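Local coordinates for flagellar brake protein YcgR (Klebsiella pneumoniae, PDB 5KEC), which binds the second messenger c-di-GMP and, as MrkH, probably acts as a DNA-binding transcriptional activator of type 3 fimbriae genes in biofilm formation, at residues T37-Q42 against T55-P60. Sequence-based numbering, arbitrary orientation.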
ATOM      1  N   THR B  37       1.956  -6.000  -6.304  1.00 35.95           N
ATOM      2  CA  THR B  37       1.027  -6.798  -7.085  1.00 35.56           C
ATOM      3  C   THR B  37      -0.430  -6.401  -6.910  1.00 30.95           C
ATOM      4  O   THR B  37      -0.845  -5.927  -5.857  1.00 29.69           O
ATOM      5  CB  THR B  37       1.183  -8.289  -6.730  1.00 44.60           C
ATOM      6  OG1 THR B  37       2.554  -8.675  -6.891  1.00 55.24           O
ATOM      7  CG2 THR B  37       0.301  -9.160  -7.618  1.00 37.26           C
ATOM      8  N   SER B  38      -1.199  -6.612  -7.968  1.00 35.91           N
ATOM      9  CA  SER B  38      -2.635  -6.410  -7.945  1.00 31.43           C
ATOM     10  C   SER B  38      -3.271  -7.562  -8.695  1.00 34.55           C
ATOM     11  O   SER B  38      -2.862  -7.887  -9.809  1.00 30.38           O
ATOM     12  CB  SER B  38      -2.995  -5.086  -8.615  1.00 36.41           C
ATOM     13  OG  SER B  38      -4.352  -5.067  -9.003  1.00 41.16           O
ATOM     14  N   ILE B  39      -4.256  -8.202  -8.081  1.00 37.56           N
ATOM     15  CA  ILE B  39      -4.993  -9.237  -8.789  1.00 41.42           C
ATOM     16  C   ILE B  39      -6.480  -8.908  -8.814  1.00 30.07           C
ATOM     17  O   ILE B  39      -7.002  -8.261  -7.909  1.00 20.48           O
ATOM     18  CB  ILE B  39      -4.758 -10.640  -8.191  1.00 44.32           C
ATOM     19  CG1 ILE B  39      -5.660 -10.874  -6.983  1.00 36.25           C
ATOM     20  CG2 ILE B  39      -3.291 -10.826  -7.817  1.00 50.07           C
ATOM     21  CD1 ILE B  39      -5.453 -12.219  -6.336  1.00 40.80           C
ATOM     22  N   ILE B  40      -7.151  -9.333  -9.875  1.00 29.36           N
ATOM     23  CA  ILE B  40      -8.589  -9.175  -9.969  1.00 23.46           C
ATOM     24  C   ILE B  40      -9.217 -10.549  -9.861  1.00 28.05           C
ATOM     25  O   ILE B  40      -8.768 -11.500 -10.508  1.00 24.64           O
ATOM     26  CB  ILE B  40      -9.008  -8.566 -11.312  1.00 29.15           C
ATOM     27  CG1 ILE B  40      -8.332  -7.213 -11.528  1.00 33.03           C
ATOM     28  CG2 ILE B  40     -10.528  -8.432 -11.387  1.00 36.62           C
ATOM     29  CD1 ILE B  40      -8.843  -6.126 -10.627  1.00 33.23           C
ATOM     30  N   THR B  41     -10.254 -10.650  -9.039  1.00 24.01           N
ATOM     31  CA  THR B  41     -11.000 -11.883  -8.901  1.00 22.85           C
ATOM     32  C   THR B  41     -12.433 -11.542  -8.505  1.00 22.02           C
ATOM     33  O   THR B  41     -12.885 -10.418  -8.723  1.00 30.69           O
ATOM     34  CB  THR B  41     -10.330 -12.817  -7.867  1.00 26.90           C
ATOM     35  OG1 THR B  41     -11.003 -14.082  -7.842  1.00 29.30           O
ATOM     36  CG2 THR B  41     -10.350 -12.185  -6.474  1.00 24.00           C
ATOM     37  N   GLN B  42     -13.156 -12.510  -7.957  1.00 21.19           N
ATOM     38  CA  GLN B  42     -14.504 -12.269  -7.452  1.00 17.82           C
ATOM     39  C   GLN B  42     -14.592 -12.728  -6.005  1.00 23.88           C
ATOM     40  O   GLN B  42     -13.822 -13.585  -5.569  1.00 28.53           O
ATOM     41  CB  GLN B  42     -15.561 -13.010  -8.279  1.00 24.63           C
ATOM     42  CG  GLN B  42     -16.220 -12.192  -9.383  1.00 28.90           C
ATOM     43  CD  GLN B  42     -15.321 -11.994 -10.590  1.00 29.06           C
ATOM     44  OE1 GLN B  42     -14.281 -12.641 -10.720  1.00 29.65           O
ATOM     45  NE2 GLN B  42     -15.716 -11.091 -11.478  1.00 26.44           N
ATOM     46  N   THR B  55      -7.353 -17.659  -4.591  1.00 25.30           N
ATOM     47  CA  THR B  55      -6.253 -17.343  -5.482  1.00 28.89           C
ATOM     48  C   THR B  55      -5.061 -18.238  -5.174  1.00 34.48           C
ATOM     49  O   THR B  55      -4.893 -18.692  -4.048  1.00 33.60           O
ATOM     50  CB  THR B  55      -5.830 -15.869  -5.333  1.00 31.29           C
ATOM     51  OG1 THR B  55      -4.677 -15.614  -6.143  1.00 29.64           O
ATOM     52  CG2 THR B  55      -5.498 -15.557  -3.886  1.00 39.02           C
ATOM     53  N   HIS B  56      -4.235 -18.498  -6.178  1.00 37.64           N
ATOM     54  CA  HIS B  56      -3.030 -19.289  -5.959  1.00 49.28           C
ATOM     55  C   HIS B  56      -1.906 -18.446  -5.362  1.00 42.40           C
ATOM     56  O   HIS B  56      -0.928 -18.984  -4.849  1.00 41.66           O
ATOM     57  CB  HIS B  56      -2.574 -19.967  -7.256  1.00 58.07           C
ATOM     58  CG  HIS B  56      -3.370 -21.184  -7.613  1.00 67.51           C
ATOM     59  ND1 HIS B  56      -4.525 -21.127  -8.363  1.00 70.20           N
ATOM     60  CD2 HIS B  56      -3.182 -22.492  -7.315  1.00 67.93           C
ATOM     61  CE1 HIS B  56      -5.011 -22.345  -8.516  1.00 71.22           C
ATOM     62  NE2 HIS B  56      -4.213 -23.193  -7.889  1.00 68.61           N
ATOM     63  N   ARG B  57      -2.053 -17.125  -5.421  1.00 40.53           N
ATOM     64  CA  ARG B  57      -1.014 -16.220  -4.937  1.00 41.96           C
ATOM     65  C   ARG B  57      -0.898 -16.235  -3.412  1.00 43.59           C
ATOM     66  O   ARG B  57      -1.871 -16.504  -2.702  1.00 34.51           O
ATOM     67  CB  ARG B  57      -1.283 -14.791  -5.413  1.00 46.44           C
ATOM     68  CG  ARG B  57      -1.930 -14.698  -6.783  1.00 54.96           C
ATOM     69  CD  ARG B  57      -0.974 -15.074  -7.895  1.00 61.79           C
ATOM     70  NE  ARG B  57       0.082 -14.081  -8.063  1.00 69.48           N
ATOM     71  CZ  ARG B  57       0.729 -13.869  -9.204  1.00 77.11           C
ATOM     72  NH1 ARG B  57       0.423 -14.573 -10.285  1.00 69.68           N
ATOM     73  NH2 ARG B  57       1.678 -12.945  -9.265  1.00 88.47           N
ATOM     74  N   LYS B  58       0.300 -15.951  -2.914  1.00 38.58           N
ATOM     75  CA  LYS B  58       0.505 -15.793  -1.479  1.00 47.49           C
ATOM     76  C   LYS B  58       0.268 -14.335  -1.107  1.00 45.03           C
ATOM     77  O   LYS B  58       0.822 -13.426  -1.730  1.00 41.83           O
ATOM     78  CB  LYS B  58       1.923 -16.211  -1.069  1.00 55.92           C
ATOM     79  CG  LYS B  58       2.192 -17.716  -1.081  1.00 63.05           C
ATOM     80  CD  LYS B  58       2.351 -18.258  -2.494  1.00 65.04           C
ATOM     81  CE  LYS B  58       3.207 -19.520  -2.507  1.00 58.66           C
ATOM     82  NZ  LYS B  58       2.686 -20.570  -1.586  1.00 50.11           N
ATOM     83  N   ILE B  59      -0.564 -14.116  -0.098  1.00 38.58           N
ATOM     84  CA  ILE B  59      -0.877 -12.770   0.356  1.00 40.83           C
ATOM     85  C   ILE B  59      -0.437 -12.615   1.803  1.00 43.87           C
ATOM     86  O   ILE B  59      -0.817 -13.419   2.654  1.00 37.21           O
ATOM     87  CB  ILE B  59      -2.384 -12.484   0.248  1.00 37.24           C
ATOM     88  CG1 ILE B  59      -2.877 -12.761  -1.172  1.00 53.29           C
ATOM     89  CG2 ILE B  59      -2.696 -11.050   0.654  1.00 32.82           C
ATOM     90  CD1 ILE B  59      -4.388 -12.779  -1.298  1.00 55.22           C
ATOM     91  N   PRO B  60       0.363 -11.575   2.088  1.00 58.19           N
ATOM     92  CA  PRO B  60       0.875 -11.333   3.442  1.00 60.48           C
ATOM     93  C   PRO B  60      -0.234 -11.352   4.488  1.00 67.98           C
ATOM     94  O   PRO B  60      -1.326 -10.832   4.245  1.00 64.78           O
ATOM     95  CB  PRO B  60       1.495  -9.931   3.344  1.00 59.05           C
ATOM     96  CG  PRO B  60       0.962  -9.339   2.068  1.00 62.22           C
ATOM     97  CD  PRO B  60       0.753 -10.506   1.155  1.00 62.07           C
TER
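Ile39 reaches across from strand 37-46 to the end of strand 50-55 and the loop that follows, and its two branches divide the work there. The CD1 methyl ends against Thr55, lying 3.5 Å from OG1 and 3.8 Å from CB of that residue, with the two side chains crossing at a slant. The CG2 methyl of Ile39 turns to Arg57 instead, coming within 4.2 Å of the CG methylene. This split follows from the first torsion: CG1 sits between the backbone N and the carbonyl carbon (chi1 83°), leaving CG2 anti to the carbonyl carbon, while an extended chi2 of -179° pushes CD1 outward to the threonine. Arg57 puts its CG methylene against this flank, then bends on to carry its guanidinium toward Thr37, whose CG2 methyl stands 4.4 Å from NH2 in an oblique, loose approach.

The threonine hydroxyl that the methyl touches also orders its own loop. Thr55 OG1 accepts the backbone N-H of Arg57 at 3.1 Å in a nearly straight bond (164°), forming an ST turn where the strand gives way to loop. Tyr96 OH secures the next part through hydrogen bonds with Arg57 O and Ile59 N. The contact thus joins a strand of the antiparallel sheet to the loop leading to strand 64-71, within the YcgR-like domain. The side chain of Thr37 is about 6 Å from that of Arg114, which binds c-di-GMP in the ligand-bound protein but has none bound here.

Because no hydrogen bond spans the two segments, the attraction is essentially van der Waals: isoleucine methyls meet a threonine hydroxyl and an arginine methylene at the surface, while the loop's polar bonds include the ST turn and those to Tyr96 and Asp91.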